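Local coordinates for ABC transporter periplasmic substrate-binding protein (Desulfovibrio alaskensis, PDB 5MY5), which binds tungstate selectively in the periplasm and probably hands it to the membrane components of an ABC transporter for uptake into the cell, at residues A[26-32]-A[55-61]; A[48-53]-A[244-248]; A[99-105]-A[221-227]; A[139-143]-A[173-179]. The protein carries 2 engineered substitutions. The contacts are given in a common frame with arbitrary orientation. Residue numbers count along the deposited sequence, not the author numbering.

Interaction 1: residues A[26-32]-A[55-61]; sequences PVLMMAT and IELRWTA
Residues 27-32 and 56-61 are neighbouring parallel strands with extended backbones (phi about -100 to -142°, except -82° at Glu56), their short axes 4.7 Å apart at closest and their directions 24° apart. The register pairs Val27 with Glu56 (CA-CA 4.7 Å) through Thr32 with Ala61 (CA-CA 4.9 Å). Even-numbered residues of 26-32 carry the ladder: Glu56 N to Pro26 O 2.9 Å, Leu28 N to Glu56 O 2.8 Å, Arg58 N to Leu28 O 3.0 Å, Met30 N to Arg58 O 2.9 Å, Thr60 N to Met30 O 3.1 Å and Thr32 N to Thr60 O 2.9 Å. Leu28 and Leu57, both tp, share one face with Met30 and Trp59; Leu57 CD1 lies 3.9 Å from Leu28 CD2 and 4.0 Å from Met30 CE. On the face of Val27 and Met29, Arg58 NE forms a salt bridge with Glu56 OE2 at 3.0 Å, and Val27 CG1 covers the guanidinium, 3.7 Å from Arg58 NE. Trp59, chi1 p, hydrogen-bonds through NE1 to Asp37. Helices 34-39 and 41-53 link the strands in a beta-alpha-beta crossover, as in periplasmic binding protein lobes. Strand 78-81 flanks 27-33 on its other edge, while Phe245 of helix 239-250 covers Leu28 and Met30.

Interaction 2: residues A[48-53]-A[244-248]; sequences QFTKDT and KFVNW
Two helical segments cross steeply here, 48-53 and 244-248 running at 105° with their short axes 11.2 Å apart at closest, a gap filled by large aromatic side chains. Lys244 opens the second segment: its CG packs 4.0 Å from Thr53 CG2, and its side chain (tppp) curls so that NZ reaches a water at 2.8 Å, which in turn donates to Thr53 O at 2.9 Å. Phe245 (chi1 t) turns its ring edge to the face of Phe49 (chi1 t) in a T-shaped pair, centroids 5.1 Å apart and planes at 89°. One turn on, Trp248 (chi1 t, chi2 81°) is a knob set among Gln48, Phe49, Asp52 and Thr53. Its NE1 donates to Asp52 OD2 at 2.9 Å, and Phe49 CB makes a CH-pi contact 3.7 Å from the centroid of its six-membered ring. The resulting aromatic cluster joins the two helices over the sheet: Phe245 rests on Leu28 and Met30 of strand 27-33 and Ile78 of strand 78-81, and Phe49 on Leu57 of strand 56-62.

Interaction 3: residues A[99-105]-A[221-227]; sequences RTQLMYN and FNQYSAI
Strands 100-105 and 221-227 pair antiparallel in the periplasmic binding protein lobe holding strands 27-33 and 78-81; 221-228 bonds to 78-81, and 100-112 runs on toward the other lobe. The short axes approach to 4.5 Å, directions 136° apart. Thr100 and Ala226 form a hydrogen-bonded pair, N to O 2.9 Å both ways. Leu102 (phi/psi -128/-48°) then breaks the extension in a classic beta bulge: Leu102 N donates to Tyr224 O at 3.0 Å, but Tyr224 N to Met103 O at 2.8 Å. Beyond it, Asn222 N reaches Asn105 O at 2.8 Å; the return bond, Asn105 N to Asn222 O, is weak at 3.2 Å. Ser225 OG accepts from Gln101 NE2 at 2.8 Å and donates to a water at 2.8 Å, which accepts from Arg99 NH2 (3.1 Å) and donates to Gln223 O (2.9 Å); Arg99 NE is salt-bridged to Glu87. Gln223 NE2 donates to Tyr224 O at 3.0 Å, its OE1 pairs with Asn272, and Tyr224 OH bonds to Thr36. Tyr104 (chi1 p) stacks face-to-face on Phe221 (chi1 m), centroids 4.0 Å apart, and Met103 CE sits over the Tyr224 ring. With Asn105 at chi1 p, its OD1 accepts from Asn222 ND2 at 2.8 Å.

Interaction 4: residues A[139-143]-A[173-179]; sequences VSRGD and GQGMLRT
Arg141 folds its side chain back (mmm) to lay its guanidinium over the peptide entering helix 176-186, with Gly175 C and Met176 N over one face, 3.4 and 3.5 Å from Arg141 NE. The site joins the loop after strand 138-140 to the N-terminus of that helix, in a lobe of the periplasmic binding protein fold. Arg141 NE donates to Gln174 O at 2.9 Å, Arg141 NH2 makes a salt bridge with Asp143 OD2 at 2.9 Å, and NH1 has a weak bond to Met176 SD at 3.6 Å. Arg141 O receives weak bonds from Gly173 N (2.8 Å) and Gln174 N (3.3 Å). Two residues of positive phi, Gly142 (49/35°) and Gly173 (70/23°), turn the two loops at their nearest CA atoms, 4.6 Å apart. An ST turn shapes the first loop, Gly142 N donating to Ser140 OG at 3.2 Å, and that OG also pairs with Glu151. Asp143 OD2 accepts from a water at 2.7 Å, and its OD1 bonds to Ser145. Gly175 is the N-cap; its O receives Thr179 N at 3.0 Å and Thr179 OG1 at 2.8 Å. Thr179 points its CB toward the strand, and its CG2 meets Val139 CG1 at 3.7 Å.

How the interactions relate
Interactions 1 and 2 share one lobe and meet where helices 41-53 and 239-250 cover the sheet, with Ile55 CD1 3.5 Å from Lys244 CG. Interaction 1 is a regular backbone ladder, whereas interaction 2 relies on aromatic rings between helices, backed by a single direct hydrogen bond. Val246 of helix 239-250 packs on Thr100 and Ala226 and so connects interaction 2 to interaction 3. The latter combines a bulged ladder with many polar side-chain bonds; its centre lies nearest the chain's centre, about 9 Å away, and none of its touching residues is exposed. Interactions 1 and 2, centred about 19 and 23 Å out, include exposed ones. Interaction 4 stands apart, about 36 Å from interaction 2 between centres, and is built around one arginine.

Interaction 1: residues A[26-32]-A[55-61]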
# COMPACT_ATOMS: atom_id res chain seq x y z
N PRO A 26 18.49 -19.42 -13.24
CA PRO A 26 18.24 -19.12 -11.81
C PRO A 26 16.84 -18.58 -11.57
O PRO A 26 16.35 -17.77 -12.32
CB PRO A 26 19.24 -18.06 -11.49
CG PRO A 26 20.09 -17.85 -12.69
CD PRO A 26 19.53 -18.56 -13.83
N VAL A 27 16.22 -19.02 -10.47
CA VAL A 27 14.89 -18.63 -10.11
C VAL A 27 14.91 -18.09 -8.69
O VAL A 27 15.40 -18.72 -7.75
CB VAL A 27 13.96 -19.81 -10.15
CG1 VAL A 27 12.54 -19.36 -9.86
CG2 VAL A 27 13.96 -20.45 -11.57
N LEU A 28 14.35 -16.90 -8.55
CA LEU A 28 14.20 -16.24 -7.27
C LEU A 28 12.74 -16.30 -6.91
O LEU A 28 11.88 -15.84 -7.67
CB LEU A 28 14.68 -14.78 -7.42
CG LEU A 28 14.47 -13.83 -6.17
CD1 LEU A 28 15.16 -14.28 -4.90
CD2 LEU A 28 14.89 -12.43 -6.55
N MET A 29 12.47 -16.74 -5.68
CA MET A 29 11.08 -16.88 -5.21
C MET A 29 10.76 -15.82 -4.18
O MET A 29 11.45 -15.67 -3.21
CB MET A 29 10.88 -18.22 -4.49
CG MET A 29 11.15 -19.49 -5.27
SD MET A 29 10.39 -19.56 -6.91
CE MET A 29 8.72 -19.87 -6.42
N MET A 30 9.65 -15.16 -4.41
CA MET A 30 9.26 -13.97 -3.62
C MET A 30 7.87 -14.20 -3.05
O MET A 30 7.03 -14.72 -3.68
CB MET A 30 9.23 -12.73 -4.48
CG MET A 30 8.50 -11.53 -3.93
SD MET A 30 8.47 -10.10 -5.05
CE MET A 30 10.13 -9.62 -4.94
N ALA A 31 7.70 -13.67 -1.85
CA ALA A 31 6.39 -13.47 -1.32
C ALA A 31 6.12 -12.02 -1.25
O ALA A 31 6.93 -11.22 -0.75
CB ALA A 31 6.27 -14.07 0.06
N THR A 32 4.93 -11.64 -1.73
CA THR A 32 4.45 -10.24 -1.66
C THR A 32 2.95 -10.18 -1.37
O THR A 32 2.40 -11.22 -1.03
CB THR A 32 4.83 -9.57 -2.96
OG1 THR A 32 4.65 -8.13 -2.90
CG2 THR A 32 4.02 -10.05 -4.17
N ILE A 55 18.01 -13.57 -14.03
CA ILE A 55 17.32 -14.28 -12.98
C ILE A 55 15.84 -14.18 -13.24
O ILE A 55 15.35 -13.12 -13.50
CB ILE A 55 17.65 -13.66 -11.58
CG1 ILE A 55 19.14 -13.74 -11.31
CG2 ILE A 55 16.79 -14.38 -10.50
CD1 ILE A 55 19.54 -12.84 -10.16
N GLU A 56 15.10 -15.32 -13.21
CA GLU A 56 13.66 -15.37 -13.30
C GLU A 56 13.02 -15.09 -11.89
O GLU A 56 13.44 -15.72 -10.93
CB GLU A 56 13.16 -16.75 -13.79
CG GLU A 56 11.62 -16.82 -13.91
CD GLU A 56 11.06 -18.22 -14.24
OE1 GLU A 56 11.83 -19.18 -14.34
OE2 GLU A 56 9.82 -18.35 -14.22
N LEU A 57 12.10 -14.13 -11.83
CA LEU A 57 11.39 -13.81 -10.56
C LEU A 57 10.01 -14.41 -10.61
O LEU A 57 9.23 -14.13 -11.50
CB LEU A 57 11.25 -12.30 -10.38
CG LEU A 57 10.49 -11.80 -9.15
CD1 LEU A 57 11.24 -12.08 -7.85
CD2 LEU A 57 10.13 -10.30 -9.24
N ARG A 58 9.70 -15.21 -9.59
CA ARG A 58 8.38 -15.82 -9.40
C ARG A 58 7.86 -15.26 -8.10
O ARG A 58 8.58 -15.22 -7.11
CB ARG A 58 8.41 -17.32 -9.41
CG ARG A 58 8.79 -17.94 -10.74
CD ARG A 58 8.82 -19.45 -10.60
NE ARG A 58 9.47 -20.08 -11.76
CZ ARG A 58 9.92 -21.34 -11.74
NH1 ARG A 58 9.80 -22.11 -10.65
NH2 ARG A 58 10.57 -21.81 -12.80
N TRP A 59 6.59 -14.91 -8.06
CA TRP A 59 6.07 -14.38 -6.82
C TRP A 59 4.72 -14.98 -6.50
O TRP A 59 4.01 -15.36 -7.37
CB TRP A 59 6.00 -12.86 -6.79
CG TRP A 59 5.11 -12.19 -7.75
CD1 TRP A 59 3.84 -11.74 -7.53
CD2 TRP A 59 5.43 -11.87 -9.10
NE1 TRP A 59 3.35 -11.15 -8.67
CE2 TRP A 59 4.30 -11.22 -9.65
CE3 TRP A 59 6.59 -12.02 -9.88
CZ2 TRP A 59 4.26 -10.80 -10.99
CZ3 TRP A 59 6.55 -11.62 -11.22
CH2 TRP A 59 5.40 -10.97 -11.75
N THR A 60 4.40 -15.06 -5.23
CA THR A 60 3.08 -15.38 -4.78
C THR A 60 2.60 -14.22 -3.96
O THR A 60 3.38 -13.68 -3.08
CB THR A 60 3.18 -16.62 -3.90
OG1 THR A 60 3.54 -17.71 -4.79
CG2 THR A 60 1.87 -16.99 -3.28
N ALA A 61 1.35 -13.84 -4.22
CA ALA A 61 0.70 -12.69 -3.59
C ALA A 61 -0.37 -13.12 -2.61
O ALA A 61 -1.35 -13.81 -2.99
CB ALA A 61 0.11 -11.79 -4.67

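Interaction 2: residues A[48-53]-A[244-248]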
# COMPACT_ATOMS: atom_id res chain seq x y z
N GLN A 48 11.98 -7.02 -17.01
CA GLN A 48 13.17 -6.15 -17.05
C GLN A 48 14.31 -6.68 -16.13
O GLN A 48 15.51 -6.67 -16.46
CB GLN A 48 12.85 -4.70 -16.69
CG GLN A 48 11.66 -4.11 -17.50
CD GLN A 48 11.29 -2.63 -17.26
OE1 GLN A 48 12.02 -1.71 -17.64
NE2 GLN A 48 10.06 -2.40 -16.73
N PHE A 49 13.93 -7.11 -14.92
CA PHE A 49 14.87 -7.74 -14.00
C PHE A 49 15.51 -8.95 -14.69
O PHE A 49 16.75 -9.14 -14.59
CB PHE A 49 14.11 -8.18 -12.71
CG PHE A 49 14.96 -8.96 -11.71
CD1 PHE A 49 16.07 -8.45 -11.19
CD2 PHE A 49 14.61 -10.30 -11.36
CE1 PHE A 49 16.85 -9.15 -10.28
CE2 PHE A 49 15.36 -10.98 -10.43
CZ PHE A 49 16.49 -10.39 -9.87
N THR A 50 14.74 -9.79 -15.35
CA THR A 50 15.29 -11.00 -15.98
C THR A 50 16.22 -10.62 -17.18
O THR A 50 17.33 -11.20 -17.30
CB THR A 50 14.21 -11.94 -16.49
OG1 THR A 50 13.45 -12.42 -15.38
CG2 THR A 50 14.82 -13.16 -17.22
N LYS A 51 15.81 -9.62 -17.96
CA LYS A 51 16.71 -9.08 -19.03
C LYS A 51 18.02 -8.62 -18.49
O LYS A 51 19.10 -8.85 -19.07
CB LYS A 51 16.04 -7.87 -19.69
CG LYS A 51 16.80 -7.26 -20.85
CD LYS A 51 16.12 -7.64 -22.14
CE LYS A 51 16.73 -6.89 -23.32
NZ LYS A 51 16.81 -7.83 -24.46
N ASP A 52 17.99 -7.88 -17.39
CA ASP A 52 19.21 -7.29 -16.84
C ASP A 52 20.11 -8.19 -16.05
O ASP A 52 21.33 -7.96 -15.97
CB ASP A 52 18.88 -6.07 -15.96
CG ASP A 52 18.26 -4.92 -16.72
OD1 ASP A 52 18.36 -4.83 -17.98
OD2 ASP A 52 17.64 -4.05 -16.04
N THR A 53 19.55 -9.25 -15.48
CA THR A 53 20.28 -10.04 -14.51
C THR A 53 20.34 -11.56 -14.77
O THR A 53 21.14 -12.25 -14.12
CB THR A 53 19.73 -9.91 -13.04
OG1 THR A 53 18.48 -10.55 -12.98
CG2 THR A 53 19.53 -8.53 -12.63
N LYS A 244 20.68 -9.72 -5.38
CA LYS A 244 20.71 -9.18 -6.73
C LYS A 244 19.45 -8.40 -7.04
O LYS A 244 19.49 -7.34 -7.69
CB LYS A 244 20.98 -10.27 -7.73
CG LYS A 244 21.16 -9.85 -9.17
CD LYS A 244 22.45 -9.06 -9.47
CE LYS A 244 23.77 -9.76 -9.06
NZ LYS A 244 24.05 -11.04 -9.85
N PHE A 245 18.30 -8.89 -6.59
CA PHE A 245 17.05 -8.19 -6.79
C PHE A 245 17.08 -6.86 -6.04
O PHE A 245 16.56 -5.88 -6.57
CB PHE A 245 15.81 -9.06 -6.36
CG PHE A 245 14.52 -8.40 -6.55
CD1 PHE A 245 13.95 -8.31 -7.80
CD2 PHE A 245 13.86 -7.86 -5.49
CE1 PHE A 245 12.72 -7.67 -7.98
CE2 PHE A 245 12.60 -7.29 -5.67
CZ PHE A 245 12.05 -7.18 -6.88
N VAL A 246 17.52 -6.86 -4.78
CA VAL A 246 17.57 -5.61 -3.98
C VAL A 246 18.46 -4.64 -4.68
O VAL A 246 18.12 -3.45 -4.80
CB VAL A 246 18.03 -5.87 -2.55
CG1 VAL A 246 18.17 -4.64 -1.71
CG2 VAL A 246 17.07 -6.77 -1.83
N ASN A 247 19.57 -5.15 -5.16
CA ASN A 247 20.54 -4.26 -5.84
C ASN A 247 19.91 -3.63 -7.06
O ASN A 247 20.04 -2.46 -7.31
CB ASN A 247 21.82 -5.05 -6.15
CG ASN A 247 22.84 -4.23 -6.86
OD1 ASN A 247 22.79 -4.09 -8.06
ND2 ASN A 247 23.81 -3.72 -6.09
N TRP A 248 19.26 -4.47 -7.91
CA TRP A 248 18.58 -4.01 -9.03
C TRP A 248 17.48 -2.99 -8.75
O TRP A 248 17.41 -1.92 -9.40
CB TRP A 248 18.04 -5.22 -9.81
CG TRP A 248 17.36 -4.85 -11.11
CD1 TRP A 248 17.98 -4.57 -12.29
CD2 TRP A 248 15.97 -4.77 -11.37
NE1 TRP A 248 17.07 -4.28 -13.23
CE2 TRP A 248 15.81 -4.42 -12.71
CE3 TRP A 248 14.80 -4.96 -10.58
CZ2 TRP A 248 14.56 -4.22 -13.28
CZ3 TRP A 248 13.60 -4.81 -11.14
CH2 TRP A 248 13.45 -4.44 -12.49
O HOH W 1 23.05 -10.87 -12.43

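Interaction 3: residues A[99-105]-A[221-227]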
# COMPACT_ATOMS: atom_id res chain seq x y z
N ARG A 99 15.78 -4.74 6.19
CA ARG A 99 14.80 -4.07 5.35
C ARG A 99 15.53 -3.08 4.50
O ARG A 99 16.27 -2.22 5.02
CB ARG A 99 13.77 -3.24 6.13
CG ARG A 99 12.97 -3.99 7.14
CD ARG A 99 12.31 -3.00 8.06
NE ARG A 99 11.31 -2.22 7.38
CZ ARG A 99 11.01 -0.95 7.55
NH1 ARG A 99 11.67 -0.22 8.43
NH2 ARG A 99 9.99 -0.42 6.91
N THR A 100 15.28 -3.09 3.18
CA THR A 100 15.72 -2.02 2.28
C THR A 100 14.50 -1.32 1.74
O THR A 100 13.75 -1.89 0.95
CB THR A 100 16.63 -2.58 1.13
OG1 THR A 100 17.79 -3.18 1.71
CG2 THR A 100 17.07 -1.54 0.23
N GLN A 101 14.38 -0.05 2.04
CA GLN A 101 13.27 0.73 1.52
C GLN A 101 13.49 1.04 0.07
O GLN A 101 14.64 1.34 -0.35
CB GLN A 101 13.09 2.01 2.33
CG GLN A 101 12.33 1.76 3.64
CD GLN A 101 13.19 1.13 4.73
OE1 GLN A 101 14.17 1.73 5.18
NE2 GLN A 101 12.79 -0.04 5.20
N LEU A 102 12.45 0.98 -0.72
CA LEU A 102 12.52 1.03 -2.22
C LEU A 102 11.61 2.09 -2.86
O LEU A 102 12.06 2.93 -3.70
CB LEU A 102 12.37 -0.33 -2.87
CG LEU A 102 13.43 -1.34 -2.55
CD1 LEU A 102 13.02 -2.73 -3.04
CD2 LEU A 102 14.77 -0.91 -3.22
N MET A 103 10.35 2.18 -2.46
CA MET A 103 9.38 3.10 -2.96
C MET A 103 8.16 3.14 -2.06
O MET A 103 8.04 2.29 -1.21
CB MET A 103 8.89 2.74 -4.34
CG MET A 103 8.18 1.47 -4.52
SD MET A 103 9.05 -0.10 -4.42
CE MET A 103 7.75 -1.16 -4.92
N TYR A 104 7.33 4.12 -2.26
CA TYR A 104 6.01 4.09 -1.60
C TYR A 104 4.89 4.37 -2.56
O TYR A 104 5.08 5.18 -3.48
CB TYR A 104 5.93 5.06 -0.43
CG TYR A 104 6.24 6.55 -0.73
CD1 TYR A 104 5.22 7.44 -1.01
CD2 TYR A 104 7.54 7.08 -0.64
CE1 TYR A 104 5.44 8.78 -1.25
CE2 TYR A 104 7.74 8.45 -0.80
CZ TYR A 104 6.68 9.27 -1.14
OH TYR A 104 6.82 10.60 -1.40
N ASN A 105 3.73 3.78 -2.38
CA ASN A 105 2.48 4.30 -2.92
C ASN A 105 1.75 5.01 -1.74
O ASN A 105 2.38 5.31 -0.74
CB ASN A 105 1.65 3.28 -3.71
CG ASN A 105 1.33 2.01 -2.92
OD1 ASN A 105 1.68 1.91 -1.75
ND2 ASN A 105 0.72 1.00 -3.56
N PHE A 221 1.67 7.82 3.37
CA PHE A 221 2.60 6.96 2.60
C PHE A 221 2.53 5.50 2.96
O PHE A 221 2.34 5.16 4.12
CB PHE A 221 4.03 7.42 2.77
CG PHE A 221 4.34 8.81 2.24
CD1 PHE A 221 3.38 9.59 1.56
CD2 PHE A 221 5.61 9.38 2.53
CE1 PHE A 221 3.69 10.87 1.10
CE2 PHE A 221 5.90 10.66 2.11
CZ PHE A 221 4.94 11.40 1.39
N ASN A 222 2.64 4.66 1.95
CA ASN A 222 2.65 3.22 2.10
C ASN A 222 4.03 2.75 1.68
O ASN A 222 4.21 2.38 0.49
CB ASN A 222 1.53 2.62 1.31
CG ASN A 222 1.33 1.09 1.57
OD1 ASN A 222 1.39 0.66 2.71
ND2 ASN A 222 1.08 0.31 0.50
N GLN A 223 4.96 2.71 2.62
CA GLN A 223 6.37 2.44 2.36
C GLN A 223 6.54 0.91 2.04
O GLN A 223 6.22 0.04 2.84
CB GLN A 223 7.26 2.77 3.52
CG GLN A 223 8.72 2.57 3.23
CD GLN A 223 9.24 3.48 2.14
OE1 GLN A 223 9.10 4.73 2.23
NE2 GLN A 223 9.87 2.92 1.13
N TYR A 224 7.16 0.63 0.86
CA TYR A 224 7.63 -0.70 0.52
C TYR A 224 9.07 -0.95 0.88
O TYR A 224 9.94 -0.03 0.62
CB TYR A 224 7.55 -0.92 -0.98
CG TYR A 224 6.23 -1.35 -1.40
CD1 TYR A 224 5.19 -0.44 -1.51
CD2 TYR A 224 5.98 -2.67 -1.68
CE1 TYR A 224 3.92 -0.85 -1.91
CE2 TYR A 224 4.73 -3.11 -2.06
CZ TYR A 224 3.68 -2.19 -2.20
OH TYR A 224 2.45 -2.63 -2.58
N SER A 225 9.36 -2.16 1.37
CA SER A 225 10.72 -2.62 1.56
C SER A 225 10.89 -4.03 1.02
O SER A 225 9.95 -4.84 1.06
CB SER A 225 11.07 -2.60 3.02
OG SER A 225 10.92 -1.27 3.50
N ALA A 226 12.13 -4.32 0.61
CA ALA A 226 12.51 -5.69 0.33
C ALA A 226 13.27 -6.25 1.49
O ALA A 226 14.06 -5.50 2.16
CB ALA A 226 13.36 -5.80 -0.95
N ILE A 227 13.06 -7.53 1.78
CA ILE A 227 13.78 -8.19 2.90
C ILE A 227 14.18 -9.57 2.45
O ILE A 227 13.37 -10.48 2.32
CB ILE A 227 12.81 -8.36 4.11
CG1 ILE A 227 12.22 -7.02 4.54
CG2 ILE A 227 13.60 -8.95 5.26
CD1 ILE A 227 11.01 -7.12 5.49
O HOH W 2 8.28 -1.13 4.43
O HOH W 3 0.02 -1.72 -1.70

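Interaction 4: residues A[139-143]-A[173-179]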
# COMPACT_ATOMS: atom_id res chain seq x y z
N VAL A 139 -16.79 6.76 5.66
CA VAL A 139 -16.97 5.36 5.40
C VAL A 139 -15.66 4.59 5.55
O VAL A 139 -14.68 4.83 4.87
CB VAL A 139 -17.55 5.12 3.99
CG1 VAL A 139 -17.92 3.71 3.85
CG2 VAL A 139 -18.75 6.01 3.68
N SER A 140 -15.65 3.69 6.53
CA SER A 140 -14.57 2.75 6.83
C SER A 140 -14.79 1.39 6.11
O SER A 140 -15.96 0.91 6.09
CB SER A 140 -14.53 2.47 8.39
OG SER A 140 -13.57 1.56 8.78
N ARG A 141 -13.71 0.76 5.73
CA ARG A 141 -13.72 -0.64 5.25
C ARG A 141 -14.33 -1.58 6.33
O ARG A 141 -15.05 -2.52 5.97
CB ARG A 141 -12.35 -1.10 4.90
CG ARG A 141 -11.68 -0.41 3.70
CD ARG A 141 -12.22 -0.96 2.41
NE ARG A 141 -11.82 -2.37 2.28
CZ ARG A 141 -10.69 -2.83 1.83
NH1 ARG A 141 -9.75 -2.07 1.30
NH2 ARG A 141 -10.48 -4.15 1.85
N GLY A 142 -14.05 -1.34 7.63
CA GLY A 142 -14.52 -2.24 8.73
C GLY A 142 -14.25 -3.73 8.52
O GLY A 142 -15.04 -4.52 8.97
N ASP A 143 -13.12 -4.10 7.91
CA ASP A 143 -12.88 -5.51 7.55
C ASP A 143 -11.53 -6.06 7.96
O ASP A 143 -11.16 -7.18 7.53
CB ASP A 143 -13.08 -5.69 6.03
CG ASP A 143 -12.02 -5.03 5.21
OD1 ASP A 143 -11.24 -4.18 5.70
OD2 ASP A 143 -12.05 -5.29 4.00
N GLY A 173 -17.75 -3.38 6.05
CA GLY A 173 -17.32 -4.74 6.06
C GLY A 173 -17.02 -5.25 4.67
O GLY A 173 -16.92 -6.47 4.47
N GLN A 174 -16.71 -4.36 3.72
CA GLN A 174 -16.49 -4.74 2.30
C GLN A 174 -15.18 -4.25 1.77
O GLN A 174 -14.47 -3.52 2.47
CB GLN A 174 -17.62 -4.23 1.45
CG GLN A 174 -18.99 -4.77 1.80
CD GLN A 174 -20.11 -4.15 0.98
OE1 GLN A 174 -20.59 -3.04 1.25
NE2 GLN A 174 -20.57 -4.89 -0.05
N GLY A 175 -14.79 -4.67 0.56
CA GLY A 175 -13.62 -4.23 -0.08
C GLY A 175 -13.64 -2.80 -0.54
O GLY A 175 -14.59 -2.02 -0.35
N MET A 176 -12.53 -2.44 -1.15
CA MET A 176 -12.30 -1.02 -1.43
C MET A 176 -13.29 -0.43 -2.41
O MET A 176 -13.88 0.68 -2.16
CB MET A 176 -10.87 -0.72 -1.86
CG MET A 176 -10.45 0.70 -1.75
SD MET A 176 -10.24 1.26 -0.06
CE MET A 176 -11.79 2.16 0.14
N LEU A 177 -13.53 -1.09 -3.55
CA LEU A 177 -14.47 -0.53 -4.50
C LEU A 177 -15.87 -0.41 -3.97
O LEU A 177 -16.56 0.65 -4.10
CB LEU A 177 -14.45 -1.38 -5.81
CG LEU A 177 -13.29 -1.11 -6.75
CD1 LEU A 177 -13.35 -2.16 -7.87
CD2 LEU A 177 -13.36 0.32 -7.32
N ARG A 178 -16.33 -1.39 -3.24
CA ARG A 178 -17.64 -1.34 -2.64
C ARG A 178 -17.74 -0.15 -1.63
O ARG A 178 -18.78 0.51 -1.52
CB ARG A 178 -17.98 -2.60 -1.92
CG ARG A 178 -18.31 -3.81 -2.84
CD ARG A 178 -19.61 -3.58 -3.61
NE ARG A 178 -20.01 -4.86 -4.19
CZ ARG A 178 -21.11 -5.13 -4.90
NH1 ARG A 178 -21.94 -4.16 -5.26
NH2 ARG A 178 -21.34 -6.37 -5.29
N THR A 179 -16.70 0.05 -0.89
CA THR A 179 -16.71 1.07 0.16
C THR A 179 -16.73 2.41 -0.50
O THR A 179 -17.42 3.33 -0.01
CB THR A 179 -15.48 0.83 1.04
OG1 THR A 179 -15.63 -0.43 1.73
CG2 THR A 179 -15.21 1.93 2.04
O HOH W 4 -13.84 -7.07 2.94